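Local coordinates for putative alpha/beta hydrolase fold protein (Candidatus Nitrososphaera gargensis, PDB 5A62) that probably hydrolyses ester substrates as a carboxylesterase of the alpha/beta hydrolase fold, at residues D40-L45 and I252-E257; D165-K170 and D174-V179. All blocks are in the same frame, centred on the assembly; numbering follows the deposited sequence. Where two conformers were deposited one is given.

Contact 1: residues D40-L45 and I252-E257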
loop_
_atom_site.group_PDB
_atom_site.type_symbol
_atom_site.label_atom_id
_atom_site.label_comp_id
_atom_site.label_asym_id
_atom_site.label_seq_id
_atom_site.Cartn_x
_atom_site.Cartn_y
_atom_site.Cartn_z
ATOM N N ASP A 40 -11.826 -19.477 -18.318
ATOM C CA ASP A 40 -12.534 -19.960 -19.497
ATOM C C ASP A 40 -13.330 -21.228 -19.253
ATOM O O ASP A 40 -14.533 -21.325 -19.542
ATOM C CB ASP A 40 -11.542 -20.116 -20.690
ATOM C CG ASP A 40 -10.250 -21.031 -20.407
ATOM O OD1 ASP A 40 -9.976 -21.552 -19.282
ATOM O OD2 ASP A 40 -9.480 -21.233 -21.401
ATOM N N TYR A 41 -12.647 -22.215 -18.706
ATOM C CA TYR A 41 -13.253 -23.468 -18.414
ATOM C C TYR A 41 -14.387 -23.337 -17.426
ATOM O O TYR A 41 -15.466 -23.913 -17.587
ATOM C CB TYR A 41 -12.240 -24.465 -17.869
ATOM C CG TYR A 41 -12.817 -25.797 -17.441
ATOM C CD1 TYR A 41 -13.262 -26.701 -18.386
ATOM C CD2 TYR A 41 -12.998 -26.096 -16.104
ATOM C CE1 TYR A 41 -13.836 -27.907 -18.005
ATOM C CE2 TYR A 41 -13.554 -27.297 -15.718
ATOM C CZ TYR A 41 -13.933 -28.212 -16.683
ATOM O OH TYR A 41 -14.517 -29.403 -16.261
ATOM N N GLU A 42 -14.153 -22.592 -16.375
ATOM C CA GLU A 42 -15.124 -22.462 -15.332
ATOM C C GLU A 42 -16.389 -21.756 -15.827
ATOM O O GLU A 42 -17.479 -22.118 -15.387
ATOM C CB GLU A 42 -14.556 -21.636 -14.134
ATOM C CG GLU A 42 -13.506 -22.356 -13.355
ATOM C CD GLU A 42 -12.159 -22.370 -13.964
ATOM O OE1 GLU A 42 -11.866 -21.795 -15.032
ATOM O OE2 GLU A 42 -11.269 -22.990 -13.306
ATOM N N ILE A 43 -16.275 -20.743 -16.679
ATOM C CA ILE A 43 -17.455 -20.061 -17.197
ATOM C C ILE A 43 -18.309 -21.086 -17.961
ATOM O O ILE A 43 -19.517 -21.174 -17.684
ATOM C CB ILE A 43 -17.058 -18.872 -18.053
ATOM C CG1 ILE A 43 -16.463 -17.766 -17.174
ATOM C CG2 ILE A 43 -18.255 -18.378 -18.847
ATOM C CD1 ILE A 43 -15.728 -16.665 -17.902
ATOM N N GLN A 44 -17.673 -21.866 -18.810
ATOM C CA GLN A 44 -18.419 -22.892 -19.574
ATOM C C GLN A 44 -19.022 -23.918 -18.664
ATOM O O GLN A 44 -20.196 -24.252 -18.831
ATOM C CB GLN A 44 -17.517 -23.551 -20.631
ATOM C CG GLN A 44 -17.135 -22.566 -21.740
ATOM C CD GLN A 44 -18.298 -21.688 -22.249
ATOM O OE1 GLN A 44 -18.193 -20.458 -22.334
ATOM N NE2 GLN A 44 -19.430 -22.324 -22.564
ATOM N N LEU A 45 -18.304 -24.405 -17.673
ATOM C CA LEU A 45 -18.833 -25.422 -16.777
ATOM C C LEU A 45 -20.021 -24.887 -15.991
ATOM O O LEU A 45 -21.038 -25.559 -15.816
ATOM C CB LEU A 45 -17.720 -25.918 -15.842
ATOM C CG LEU A 45 -18.146 -26.739 -14.650
ATOM C CD1 LEU A 45 -18.576 -28.108 -15.117
ATOM C CD2 LEU A 45 -17.002 -26.837 -13.648
ATOM N N ILE A 252 -4.661 -22.483 -12.974
ATOM C CA ILE A 252 -4.016 -22.720 -14.264
ATOM C C ILE A 252 -4.040 -24.224 -14.558
ATOM O O ILE A 252 -4.317 -24.589 -15.707
ATOM C CB ILE A 252 -2.556 -22.243 -14.220
ATOM C CG1 ILE A 252 -2.515 -20.735 -14.058
ATOM C CG2 ILE A 252 -1.737 -22.713 -15.428
ATOM C CD1 ILE A 252 -3.095 -19.945 -15.164
ATOM N N GLU A 253 -3.732 -25.065 -13.566
ATOM C CA GLU A 253 -3.656 -26.506 -13.802
ATOM C C GLU A 253 -5.019 -27.167 -13.942
ATOM O O GLU A 253 -5.137 -28.179 -14.622
ATOM C CB GLU A 253 -2.905 -27.158 -12.693
ATOM C CG GLU A 253 -1.447 -26.722 -12.748
ATOM C CD GLU A 253 -0.517 -27.656 -11.988
ATOM O OE1 GLU A 253 -1.016 -28.556 -11.259
ATOM O OE2 GLU A 253 0.711 -27.517 -12.106
ATOM N N LYS A 254 -6.029 -26.632 -13.263
ATOM C CA LYS A 254 -7.416 -27.102 -13.355
ATOM C C LYS A 254 -7.544 -28.595 -13.080
ATOM O O LYS A 254 -8.099 -29.332 -13.895
ATOM C CB LYS A 254 -8.060 -26.710 -14.711
ATOM C CG LYS A 254 -7.980 -25.208 -14.978
ATOM C CD LYS A 254 -8.930 -24.711 -16.053
ATOM C CE LYS A 254 -8.814 -23.205 -16.346
ATOM N NZ LYS A 254 -9.037 -22.374 -15.194
ATOM N N PRO A 255 -7.124 -29.041 -11.914
ATOM C CA PRO A 255 -7.328 -30.462 -11.622
ATOM C C PRO A 255 -8.754 -30.808 -11.461
ATOM O O PRO A 255 -9.546 -30.093 -10.852
ATOM C CB PRO A 255 -6.547 -30.649 -10.331
ATOM C CG PRO A 255 -6.597 -29.317 -9.685
ATOM C CD PRO A 255 -6.472 -28.338 -10.809
ATOM N N LYS A 256 -9.134 -31.995 -11.943
ATOM C CA LYS A 256 -10.532 -32.385 -11.901
ATOM C C LYS A 256 -11.166 -32.376 -10.510
ATOM O O LYS A 256 -12.306 -31.967 -10.311
ATOM C CB LYS A 256 -10.688 -33.809 -12.477
ATOM C CG LYS A 256 -12.132 -34.295 -12.440
ATOM C CD LYS A 256 -12.278 -35.717 -12.974
ATOM C CE LYS A 256 -13.690 -35.974 -13.489
ATOM N NZ LYS A 256 -14.686 -36.103 -12.390
ATOM N N GLU A 257 -10.384 -32.757 -9.496
ATOM C CA GLU A 257 -10.910 -32.807 -8.161
ATOM C C GLU A 257 -11.407 -31.426 -7.693
ATOM O O GLU A 257 -12.339 -31.317 -6.948
ATOM C CB GLU A 257 -9.886 -33.322 -7.144
ATOM C CG GLU A 257 -10.501 -33.630 -5.814
ATOM C CD GLU A 257 -9.523 -34.094 -4.753
ATOM O OE1 GLU A 257 -8.308 -33.969 -4.970
ATOM O OE2 GLU A 257 -10.062 -34.510 -3.684
#
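Lys254 reaches across to helix 40-48 and sets its ammonium group against the carboxylate of Glu42, a bidentate salt bridge within the alpha/beta hydrolase fold. The same ammonium also hydrogen-bonds to the carbonyl oxygens of Val251 and Ile38, so four oxygens are within bonding reach of its three N-H groups, the two Glu42 oxygens probably sharing one. Glu42, a buried residue, has its charge met by the lysine, and its OE2 accepts a further hydrogen bond from the hydroxyl of Tyr259. Several bonds thus fix the rotation of the carboxylate, and the nearby ammonium would be expected to favour the ionised form of Glu42. Lys254 itself, with positive phi, is the first residue beyond helix 250-253. Its aliphatic part passes Tyr41, whose CB lies 3.8 Å from Lys254 CD, while the Tyr41 ring meets that of Tyr259 edge-to-face. In the conformer of Asp40 described, one of two, OD1 is 4.3 Å from Lys254 NZ, too far for a salt bridge, and may add a weak attraction. The lysine chain runs extended and turns only at its last torsion (chi4 -58°), which swings NZ toward Glu42. There NZ stands 2.9 Å from Glu42 OE1 and 3.0 Å from Glu42 OE2, and each oxygen offers its syn lone pair, the one on the side of its partner oxygen, so the nitrogen sits in the fork of the carboxylate.

Contact 2: residues D165-K170 and D174-V179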
loop_
_atom_site.group_PDB
_atom_site.type_symbol
_atom_site.label_atom_id
_atom_site.label_comp_id
_atom_site.label_asym_id
_atom_site.label_seq_id
_atom_site.Cartn_x
_atom_site.Cartn_y
_atom_site.Cartn_z
ATOM N N ASP A 165 10.057 -26.623 -11.761
ATOM C CA ASP A 165 9.538 -25.371 -12.285
ATOM C C ASP A 165 8.178 -25.180 -11.708
ATOM O O ASP A 165 7.589 -26.062 -11.145
ATOM C CB ASP A 165 9.457 -25.427 -13.788
ATOM C CG ASP A 165 10.828 -25.293 -14.444
ATOM O OD1 ASP A 165 11.836 -25.084 -13.711
ATOM O OD2 ASP A 165 10.877 -25.365 -15.680
ATOM N N LEU A 166 7.654 -23.981 -11.884
ATOM C CA LEU A 166 6.325 -23.677 -11.421
ATOM C C LEU A 166 5.250 -24.668 -11.965
ATOM O O LEU A 166 4.398 -25.090 -11.213
ATOM C CB LEU A 166 5.947 -22.270 -11.860
ATOM C CG LEU A 166 4.661 -21.671 -11.272
ATOM C CD1 LEU A 166 4.659 -21.665 -9.762
ATOM C CD2 LEU A 166 4.480 -20.275 -11.745
ATOM N N PHE A 167 5.294 -25.028 -13.238
ATOM C CA PHE A 167 4.385 -26.011 -13.818
ATOM C C PHE A 167 5.218 -27.078 -14.448
ATOM O O PHE A 167 6.195 -26.775 -15.193
ATOM C CB PHE A 167 3.500 -25.359 -14.882
ATOM C CG PHE A 167 2.708 -24.186 -14.363
ATOM C CD1 PHE A 167 1.622 -24.407 -13.515
ATOM C CD2 PHE A 167 3.048 -22.893 -14.661
ATOM C CE1 PHE A 167 0.910 -23.353 -12.991
ATOM C CE2 PHE A 167 2.343 -21.827 -14.126
ATOM C CZ PHE A 167 1.276 -22.051 -13.268
ATOM N N ALA A 168 4.772 -28.296 -14.281
ATOM C CA ALA A 168 5.455 -29.437 -14.912
ATOM C C ALA A 168 5.189 -29.562 -16.428
ATOM O O ALA A 168 6.039 -30.009 -17.164
ATOM C CB ALA A 168 5.013 -30.711 -14.235
ATOM N N ASP A 169 4.001 -29.132 -16.852
ATOM C CA ASP A 169 3.457 -29.259 -18.199
ATOM C C ASP A 169 3.613 -27.900 -18.910
ATOM O O ASP A 169 3.082 -26.873 -18.437
ATOM C CB ASP A 169 2.005 -29.734 -18.048
ATOM C CG ASP A 169 1.305 -30.022 -19.393
ATOM O OD1 ASP A 169 1.800 -29.596 -20.487
ATOM O OD2 ASP A 169 0.247 -30.664 -19.293
ATOM N N LYS A 170 4.343 -27.845 -20.026
ATOM C CA LYS A 170 4.495 -26.659 -20.869
ATOM C C LYS A 170 3.165 -26.101 -21.219
ATOM O O LYS A 170 3.056 -24.885 -21.400
ATOM C CB LYS A 170 5.312 -26.894 -22.181
ATOM C CG LYS A 170 5.506 -25.633 -23.068
ATOM C CD LYS A 170 6.488 -25.798 -24.238
ATOM C CE LYS A 170 6.595 -24.571 -25.098
ATOM N NZ LYS A 170 5.373 -24.280 -25.816
ATOM N N ASP A 174 2.322 -22.224 -20.637
ATOM C CA ASP A 174 1.986 -21.348 -21.669
ATOM C C ASP A 174 0.644 -20.668 -21.422
ATOM O O ASP A 174 0.492 -19.492 -21.794
ATOM C CB ASP A 174 1.977 -22.128 -23.015
ATOM C CG ASP A 174 3.319 -22.367 -23.523
ATOM O OD1 ASP A 174 4.313 -21.787 -23.130
ATOM O OD2 ASP A 174 3.425 -23.211 -24.468
ATOM N N PHE A 175 -0.298 -21.349 -20.807
ATOM C CA PHE A 175 -1.550 -20.742 -20.362
ATOM C C PHE A 175 -1.276 -19.618 -19.321
ATOM O O PHE A 175 -1.732 -18.472 -19.498
ATOM C CB PHE A 175 -2.434 -21.825 -19.825
ATOM C CG PHE A 175 -3.762 -21.391 -19.233
ATOM C CD1 PHE A 175 -4.482 -20.345 -19.741
ATOM C CD2 PHE A 175 -4.288 -22.093 -18.169
ATOM C CE1 PHE A 175 -5.744 -20.024 -19.183
ATOM C CE2 PHE A 175 -5.501 -21.724 -17.607
ATOM C CZ PHE A 175 -6.225 -20.697 -18.156
ATOM N N PHE A 176 -0.410 -19.907 -18.364
ATOM C CA PHE A 176 0.003 -18.898 -17.436
ATOM C C PHE A 176 0.614 -17.699 -18.131
ATOM O O PHE A 176 0.280 -16.538 -17.811
ATOM C CB PHE A 176 0.981 -19.462 -16.418
ATOM C CG PHE A 176 1.562 -18.440 -15.496
ATOM C CD1 PHE A 176 0.917 -18.089 -14.364
ATOM C CD2 PHE A 176 2.762 -17.859 -15.793
ATOM C CE1 PHE A 176 1.454 -17.131 -13.521
ATOM C CE2 PHE A 176 3.313 -16.924 -14.928
ATOM C CZ PHE A 176 2.613 -16.581 -13.817
ATOM N N ARG A 177 1.514 -17.895 -19.089
ATOM C CA ARG A 177 2.101 -16.777 -19.841
ATOM C C ARG A 177 1.060 -15.915 -20.475
ATOM O O ARG A 177 1.107 -14.690 -20.330
ATOM C CB ARG A 177 2.994 -17.249 -20.983
ATOM C CG ARG A 177 4.325 -17.803 -20.533
ATOM C CD ARG A 177 5.179 -18.270 -21.721
ATOM N NE ARG A 177 6.533 -18.679 -21.303
ATOM C CZ ARG A 177 6.899 -19.937 -21.049
ATOM N NH1 ARG A 177 6.048 -20.945 -21.193
ATOM N NH2 ARG A 177 8.138 -20.204 -20.620
ATOM N N GLU A 178 0.137 -16.568 -21.185
ATOM C CA GLU A 178 -0.969 -15.882 -21.862
ATOM C C GLU A 178 -1.632 -14.939 -20.894
ATOM O O GLU A 178 -1.687 -13.714 -21.197
ATOM C CB GLU A 178 -2.004 -16.838 -22.515
ATOM C CG GLU A 178 -2.983 -16.111 -23.484
ATOM C CD GLU A 178 -2.485 -15.874 -24.929
ATOM O OE1 GLU A 178 -1.308 -15.441 -25.156
ATOM O OE2 GLU A 178 -3.318 -16.075 -25.881
ATOM N N VAL A 179 -2.051 -15.509 -19.761
ATOM C CA VAL A 179 -2.893 -14.795 -18.803
ATOM C C VAL A 179 -2.053 -13.662 -18.147
ATOM O O VAL A 179 -2.414 -12.491 -18.178
ATOM C CB VAL A 179 -3.429 -15.728 -17.757
ATOM C CG1 VAL A 179 -4.034 -14.980 -16.544
ATOM C CG2 VAL A 179 -4.414 -16.735 -18.374
#
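Phe167 lays the CE2 corner of its ring against the base of Phe176, 3.6 Å from Phe176 CB and 3.7 Å from Phe176 CG. The two side chains cross at about a right angle, yet their ring planes are inclined at 47° with centroids 5.7 Å apart, an oblique aromatic pair. Leu166 CG rests 3.7 Å above one face of the Phe167 ring, offset toward its rim. A second grip forms in the first turn of helix 170-180. The backbone N of Asp174 donates to Lys170 O at 2.9 Å, an i to i+4 helical bond, and Lys170 NZ lies 2.6 Å from Asp174 OD2, a salt bridge on the syn side of the carboxylate. The lysine chain is extended as far as CE and bends there (chi4 -67°), bringing the ammonium back. Arg177 has two conformers; in the one described, NH1 lies 2.7 Å from Asp174 OD1 in a salt bridge whose hydrogen bond is weak, bent to 121° at the hydrogen, and NE pairs with Glu154. Asp169, at the N-cap, caps a backbone N of the first turn with its carboxylate. All this belongs to the helical insertion between strands 116-122 and 212-218, consistent with the cap of alpha/beta hydrolases. Trp249 meets the Phe176 ring edge-to-face, Leu157 touches both phenylalanines, and Phe167 packs against both helix 149-157 and helix 250-253.

In the fold
From the N terminus, the chain passes through its first three strands before helix 40-48 supplies the first half of contact 1; its partner arrives 207 residues later, after the last strand, 239-243. Contact 1 therefore closes a long loop holding most of the fold. Contact 2 is nested within that loop and is local: it folds the approach to helix 170-180 back onto the helix, between strands 116-122 and 212-218. The two centres lie about 15 Å apart, and they touch directly. Ile252 O packs 3.5 Å from Phe175 CD2, and Lys254 CE lies 3.8 Å from Phe175 CE2. Segment 252-257 thus links helix 40-48 to helix 170-180.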